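Local atomic coordinates of nudix hydrolase DR_0079 (Deinococcus radiodurans, PDB entry 2O5F), a protein that hydrolyses nucleoside di- and triphosphates to monophosphates in a magnesium-dependent reaction, with a marked preference for CDP and CTP. Residues Asn38-Asn43 / Leu48-Arg53; Glu80-Glu85 / Tyr119-Asp124. All blocks are in the same frame, centred on the assembly; numbering follows the deposited sequence.

How the contacts relate
Contact 1 comes first along the chain, between strands 35-42 and 48-52, which are linked by a short connection; contact 2 follows, with 33 residues between its own segments, and sets helix 78-90 against strand 115-122. Their centres lie about 10 Å apart. Strands 35-42 and 115-122 are parallel neighbours in the central mixed sheet of the Nudix domain, and their backbones probably hydrogen bond where the contacts meet, Phe-40 O with Leu-121 N and Arg-42 N with Leu-121 O, each at 2.8 Å. Contact 2 packs the Nudix box helix, with the inferred magnesium ligands Glu-85 and Glu-89, on one face of this sheet, while Phe-40 of contact 1 meets helix 159-166: the alpha/beta/alpha layering of the Nudix fold.

Contact 1: Asn38-Asn43 / Leu48-Arg53; sequences NAFLRN and LWIPRR
Leu-48 opens the second strand with its two methyl groups on different partners, CD1 on Phe-40 and CD2 on Arg-42, where strand 48-52 turns away from strand 35-42 of the central sheet of the Nudix fold. The two strands diverge: the axes of 38-42 and 48-52 run at 123°, and a single bridge, Arg-42 with Leu-48, pairs their backbones. With CG anti to its carbonyl carbon (chi1 -51°), Leu-48 brings CD2 to 3.7 Å from Arg-42 CB, on the aliphatic base of a chain whose guanidinium goes on to a salt bridge with Glu-120. CD1 lies 3.9 Å from Phe-40 CD1. The backbone of Leu-48 takes part too, its CA-H pointing at Leu-41 O over 3.2 Å.

Trp-49 supplies the hydrogen bond: its N reaches the same Leu-41 O at 2.9 Å, with 156° at the hydrogen, so this carbonyl accepts both contacts. Its CB rests 3.9 Å from Leu-41 CD2, while the indole swings away to meet Trp-139 edge-to-face and touch Leu-90 of the Nudix box helix. Ser-67 OG ties the divergent strands together again, bonding to both Trp-49 O and Leu-41 N.

Ile-50 returns to the Phe-40 side, which also faces helix 159-166. Its CD1 sits at the edge of the phenyl ring, near the ring plane and 4.3 Å from Phe-40 CE1.

Contact 2: Glu80-Glu85 / Tyr119-Asp124; sequences EAFRRE and YELRSD
Phe-82 and Tyr-119 lie face to face in an offset stack, ring centres 4.3 Å apart and planes within 2° of parallel. This is where the Nudix box helix 78-90 packs on the central sheet of the Nudix fold. The slip between the rings puts Tyr-119 CD2 over one face of Phe-82, 3.7 Å from Phe-82 CG, and carries Tyr-119 CB over that face as well, a CH-pi contact 4.0 Å from the phenyl centroid. At the other end of the overlap, Tyr-119 CE2 reaches back to Phe-82 CB at 3.7 Å.

Phe-82 holds CG anti to its own N (chi1 175°), which sends the ring out from the helix to the strand; Ala-39 of the neighbouring strand touches it too. Shortening Phe-82 to an alanine is likely to leave one face of Tyr-119 without its stacking partner and open a gap between helix and sheet.

One turn further along the helix, Glu-85, an inferred magnesium ligand, accepts through OE1 a weak, salt-bridging hydrogen bond from Arg-84 NH1, whose guanidinium also pairs with Glu-76. Back at the sheet, two residues along the strand from Tyr-119, Leu-121 approaches the phenyl obliquely, CD1 standing 3.8 Å from Phe-82 CZ.

Contact 1: Asn38-Asn43 / Leu48-Arg53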
loop_
_atom_site.group_PDB
_atom_site.type_symbol
_atom_site.label_atom_id
_atom_site.label_comp_id
_atom_site.label_asym_id
_atom_site.label_seq_id
_atom_site.Cartn_x
_atom_site.Cartn_y
_atom_site.Cartn_z
ATOM N N ASN A 38 0.673 2.124 2.241
ATOM C CA ASN A 38 0.843 1.633 0.887
ATOM C C ASN A 38 2.195 2.150 0.427
ATOM O O ASN A 38 2.613 3.239 0.822
ATOM C CB ASN A 38 -0.265 2.160 -0.031
ATOM C CG ASN A 38 -1.583 1.416 0.150
ATOM O OD1 ASN A 38 -1.652 0.207 -0.037
ATOM N ND2 ASN A 38 -2.631 2.142 0.514
ATOM N N ALA A 39 2.891 1.361 -0.376
ATOM C CA ALA A 39 4.189 1.793 -0.875
ATOM C C ALA A 39 4.441 1.222 -2.250
ATOM O O ALA A 39 3.899 0.181 -2.620
ATOM C CB ALA A 39 5.301 1.367 0.079
ATOM N N PHE A 40 5.259 1.945 -3.004
ATOM C CA PHE A 40 5.639 1.555 -4.338
ATOM C C PHE A 40 7.150 1.430 -4.362
ATOM O O PHE A 40 7.857 2.272 -3.811
ATOM C CB PHE A 40 5.213 2.618 -5.352
ATOM C CG PHE A 40 3.742 2.646 -5.621
ATOM C CD1 PHE A 40 3.133 1.613 -6.320
ATOM C CD2 PHE A 40 2.961 3.711 -5.182
ATOM C CE1 PHE A 40 1.757 1.637 -6.585
ATOM C CE2 PHE A 40 1.582 3.743 -5.439
ATOM C CZ PHE A 40 0.985 2.700 -6.143
ATOM N N LEU A 41 7.628 0.363 -4.981
ATOM C CA LEU A 41 9.054 0.133 -5.138
ATOM C C LEU A 41 9.338 0.611 -6.562
ATOM O O LEU A 41 8.801 0.054 -7.519
ATOM C CB LEU A 41 9.354 -1.362 -5.017
ATOM C CG LEU A 41 10.802 -1.803 -5.251
ATOM C CD1 LEU A 41 11.682 -1.278 -4.122
ATOM C CD2 LEU A 41 10.873 -3.325 -5.305
ATOM N N ARG A 42 10.160 1.648 -6.712
ATOM C CA ARG A 42 10.469 2.158 -8.047
ATOM C C ARG A 42 11.956 2.052 -8.368
ATOM O O ARG A 42 12.806 2.401 -7.546
ATOM C CB ARG A 42 10.025 3.620 -8.189
ATOM C CG ARG A 42 10.224 4.177 -9.596
ATOM C CD ARG A 42 9.893 5.657 -9.681
ATOM N NE ARG A 42 10.692 6.433 -8.737
ATOM C CZ ARG A 42 10.689 7.760 -8.663
ATOM N NH1 ARG A 42 9.925 8.473 -9.483
ATOM N NH2 ARG A 42 11.446 8.376 -7.764
ATOM N N ASN A 43 12.269 1.572 -9.566
ATOM C CA ASN A 43 13.661 1.432 -9.965
ATOM C C ASN A 43 14.173 2.678 -10.688
ATOM O O ASN A 43 13.471 3.679 -10.802
ATOM C CB ASN A 43 13.861 0.183 -10.834
ATOM C CG ASN A 43 13.085 0.222 -12.148
ATOM O OD1 ASN A 43 12.678 1.281 -12.623
ATOM N ND2 ASN A 43 12.896 -0.953 -12.753
ATOM N N LEU A 48 7.519 0.584 -11.600
ATOM C CA LEU A 48 7.100 0.207 -10.257
ATOM C C LEU A 48 6.978 -1.318 -10.218
ATOM O O LEU A 48 6.495 -1.923 -11.175
ATOM C CB LEU A 48 5.743 0.847 -9.938
ATOM C CG LEU A 48 5.590 2.356 -10.172
ATOM C CD1 LEU A 48 4.147 2.764 -9.886
ATOM C CD2 LEU A 48 6.550 3.141 -9.274
ATOM N N TRP A 49 7.420 -1.956 -9.136
ATOM C CA TRP A 49 7.299 -3.410 -9.076
ATOM C C TRP A 49 5.893 -3.711 -8.587
ATOM O O TRP A 49 5.551 -3.457 -7.431
ATOM C CB TRP A 49 8.319 -4.030 -8.127
ATOM C CG TRP A 49 8.387 -5.533 -8.255
ATOM C CD1 TRP A 49 8.980 -6.247 -9.257
ATOM C CD2 TRP A 49 7.807 -6.499 -7.365
ATOM N NE1 TRP A 49 8.806 -7.602 -9.045
ATOM C CE2 TRP A 49 8.086 -7.781 -7.893
ATOM C CE3 TRP A 49 7.075 -6.403 -6.171
ATOM C CZ2 TRP A 49 7.658 -8.959 -7.274
ATOM C CZ3 TRP A 49 6.650 -7.584 -5.548
ATOM C CH2 TRP A 49 6.945 -8.841 -6.108
ATOM N N ILE A 50 5.082 -4.263 -9.477
ATOM C CA ILE A 50 3.691 -4.544 -9.153
ATOM C C ILE A 50 3.427 -6.026 -8.967
ATOM O O ILE A 50 3.506 -6.807 -9.921
ATOM C CB ILE A 50 2.768 -3.993 -10.268
ATOM C CG1 ILE A 50 3.004 -2.481 -10.434
ATOM C CG2 ILE A 50 1.313 -4.260 -9.916
ATOM C CD1 ILE A 50 2.745 -1.672 -9.157
ATOM N N PRO A 51 3.105 -6.436 -7.731
ATOM C CA PRO A 51 2.843 -7.855 -7.507
ATOM C C PRO A 51 1.421 -8.233 -7.876
ATOM O O PRO A 51 0.583 -7.374 -8.148
ATOM C CB PRO A 51 3.106 -8.023 -6.019
ATOM C CG PRO A 51 2.654 -6.717 -5.444
ATOM C CD PRO A 51 3.166 -5.692 -6.457
ATOM N N ARG A 52 1.177 -9.534 -7.883
ATOM C CA ARG A 52 -0.131 -10.084 -8.180
ATOM C C ARG A 52 -0.571 -10.712 -6.866
ATOM O O ARG A 52 0.009 -11.706 -6.421
ATOM C CB ARG A 52 -0.016 -11.137 -9.276
ATOM C CG ARG A 52 -1.278 -11.308 -10.075
ATOM C CD ARG A 52 -1.062 -12.272 -11.221
ATOM N NE ARG A 52 -1.769 -11.818 -12.411
ATOM C CZ ARG A 52 -1.490 -10.691 -13.052
ATOM N NH1 ARG A 52 -0.513 -9.904 -12.620
ATOM N NH2 ARG A 52 -2.194 -10.347 -14.120
ATOM N N ARG A 53 -1.566 -10.083 -6.243
ATOM C CA ARG A 53 -2.142 -10.496 -4.962
ATOM C C ARG A 53 -3.669 -10.489 -5.060
ATOM O O ARG A 53 -4.297 -9.723 -4.294
ATOM C CB ARG A 53 -1.739 -9.515 -3.862
ATOM C CG ARG A 53 -0.254 -9.395 -3.621
ATOM C CD ARG A 53 0.050 -8.190 -2.751
ATOM N NE ARG A 53 1.453 -8.159 -2.347
ATOM C CZ ARG A 53 2.061 -7.096 -1.833
ATOM N NH1 ARG A 53 1.392 -5.966 -1.659
ATOM N NH2 ARG A 53 3.341 -7.165 -1.493
#

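Contact 2: Glu80-Glu85 / Tyr119-Asp124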
loop_
_atom_site.group_PDB
_atom_site.type_symbol
_atom_site.label_atom_id
_atom_site.label_comp_id
_atom_site.label_asym_id
_atom_site.label_seq_id
_atom_site.Cartn_x
_atom_site.Cartn_y
_atom_site.Cartn_z
ATOM N N GLU A 80 6.182 2.293 11.314
ATOM C CA GLU A 80 6.333 0.956 11.868
ATOM C C GLU A 80 5.530 -0.068 11.072
ATOM O O GLU A 80 5.988 -1.189 10.846
ATOM C CB GLU A 80 5.910 0.942 13.340
ATOM C CG GLU A 80 6.846 1.740 14.238
ATOM C CD GLU A 80 6.297 1.946 15.636
ATOM O OE1 GLU A 80 5.096 1.667 15.848
ATOM O OE2 GLU A 80 7.067 2.393 16.515
ATOM N N ALA A 81 4.334 0.316 10.635
ATOM C CA ALA A 81 3.505 -0.600 9.861
ATOM C C ALA A 81 4.184 -0.859 8.517
ATOM O O ALA A 81 4.169 -1.977 7.998
ATOM C CB ALA A 81 2.121 -0.003 9.646
ATOM N N PHE A 82 4.781 0.191 7.968
ATOM C CA PHE A 82 5.475 0.110 6.691
ATOM C C PHE A 82 6.635 -0.870 6.815
ATOM O O PHE A 82 6.756 -1.801 6.017
ATOM C CB PHE A 82 5.962 1.513 6.289
ATOM C CG PHE A 82 6.804 1.551 5.039
ATOM C CD1 PHE A 82 6.559 0.689 3.978
ATOM C CD2 PHE A 82 7.833 2.481 4.919
ATOM C CE1 PHE A 82 7.329 0.752 2.816
ATOM C CE2 PHE A 82 8.606 2.551 3.765
ATOM C CZ PHE A 82 8.351 1.682 2.708
ATOM N N ARG A 83 7.474 -0.679 7.830
ATOM C CA ARG A 83 8.613 -1.567 8.026
ATOM C C ARG A 83 8.161 -3.016 8.184
ATOM O O ARG A 83 8.788 -3.936 7.655
ATOM C CB ARG A 83 9.425 -1.151 9.256
ATOM C CG ARG A 83 10.648 -2.028 9.468
ATOM C CD ARG A 83 11.508 -1.556 10.626
ATOM N NE ARG A 83 12.143 -0.264 10.372
ATOM C CZ ARG A 83 11.667 0.903 10.793
ATOM N NH1 ARG A 83 10.542 0.954 11.495
ATOM N NH2 ARG A 83 12.321 2.022 10.517
ATOM N N ARG A 84 7.064 -3.215 8.906
ATOM C CA ARG A 84 6.534 -4.552 9.137
ATOM C C ARG A 84 6.015 -5.221 7.866
ATOM O O ARG A 84 6.362 -6.367 7.578
ATOM C CB ARG A 84 5.425 -4.492 10.200
ATOM C CG ARG A 84 4.709 -5.814 10.456
ATOM C CD ARG A 84 3.682 -5.688 11.585
ATOM N NE ARG A 84 2.706 -4.613 11.376
ATOM C CZ ARG A 84 1.758 -4.621 10.442
ATOM N NH1 ARG A 84 1.642 -5.647 9.608
ATOM N NH2 ARG A 84 0.910 -3.608 10.352
ATOM N N GLU A 85 5.184 -4.517 7.106
ATOM C CA GLU A 85 4.629 -5.078 5.872
ATOM C C GLU A 85 5.704 -5.319 4.807
ATOM O O GLU A 85 5.649 -6.309 4.084
ATOM C CB GLU A 85 3.545 -4.159 5.303
ATOM C CG GLU A 85 2.299 -4.015 6.176
ATOM C CD GLU A 85 1.384 -5.236 6.133
ATOM O OE1 GLU A 85 0.345 -5.227 6.831
ATOM O OE2 GLU A 85 1.699 -6.205 5.408
ATOM N N TYR A 119 4.340 5.536 0.617
ATOM C CA TYR A 119 5.791 5.672 0.593
ATOM C C TYR A 119 6.357 5.233 -0.740
ATOM O O TYR A 119 5.695 4.540 -1.510
ATOM C CB TYR A 119 6.408 4.783 1.669
ATOM C CG TYR A 119 5.949 5.090 3.062
ATOM C CD1 TYR A 119 6.543 6.115 3.803
ATOM C CD2 TYR A 119 4.916 4.357 3.652
ATOM C CE1 TYR A 119 6.124 6.396 5.095
ATOM C CE2 TYR A 119 4.491 4.634 4.943
ATOM C CZ TYR A 119 5.098 5.650 5.656
ATOM O OH TYR A 119 4.681 5.917 6.942
ATOM N N GLU A 120 7.590 5.637 -1.011
ATOM C CA GLU A 120 8.256 5.208 -2.227
ATOM C C GLU A 120 9.585 4.595 -1.795
ATOM O O GLU A 120 10.368 5.230 -1.088
ATOM C CB GLU A 120 8.504 6.377 -3.184
ATOM C CG GLU A 120 9.228 5.951 -4.453
ATOM C CD GLU A 120 9.425 7.085 -5.437
ATOM O OE1 GLU A 120 10.216 8.006 -5.130
ATOM O OE2 GLU A 120 8.778 7.057 -6.507
ATOM N N LEU A 121 9.811 3.349 -2.196
ATOM C CA LEU A 121 11.036 2.623 -1.877
ATOM C C LEU A 121 11.856 2.614 -3.166
ATOM O O LEU A 121 11.308 2.394 -4.246
ATOM C CB LEU A 121 10.694 1.186 -1.461
ATOM C CG LEU A 121 11.633 0.403 -0.536
ATOM C CD1 LEU A 121 11.603 1.035 0.851
ATOM C CD2 LEU A 121 11.180 -1.061 -0.446
ATOM N N ARG A 122 13.159 2.867 -3.063
ATOM C CA ARG A 122 14.019 2.878 -4.246
ATOM C C ARG A 122 14.938 1.658 -4.309
ATOM O O ARG A 122 15.712 1.406 -3.384
ATOM C CB ARG A 122 14.881 4.152 -4.274
ATOM C CG ARG A 122 14.114 5.467 -4.226
ATOM C CD ARG A 122 13.009 5.505 -5.271
ATOM N NE ARG A 122 13.503 5.145 -6.595
ATOM C CZ ARG A 122 14.252 5.934 -7.356
ATOM N NH1 ARG A 122 14.594 7.143 -6.927
ATOM N NH2 ARG A 122 14.668 5.510 -8.540
ATOM N N SER A 123 14.853 0.914 -5.409
ATOM C CA SER A 123 15.683 -0.262 -5.615
ATOM C C SER A 123 15.573 -0.787 -7.033
ATOM O O SER A 123 14.495 -0.757 -7.633
ATOM C CB SER A 123 15.292 -1.390 -4.661
ATOM O OG SER A 123 16.118 -2.530 -4.874
ATOM N N ASP A 124 16.688 -1.264 -7.573
ATOM C CA ASP A 124 16.682 -1.833 -8.912
ATOM C C ASP A 124 16.617 -3.352 -8.823
ATOM O O ASP A 124 16.490 -4.028 -9.832
ATOM C CB ASP A 124 17.932 -1.408 -9.688
ATOM C CG ASP A 124 17.799 -0.022 -10.288
ATOM O OD1 ASP A 124 16.880 0.184 -11.098
ATOM O OD2 ASP A 124 18.606 0.864 -9.951
#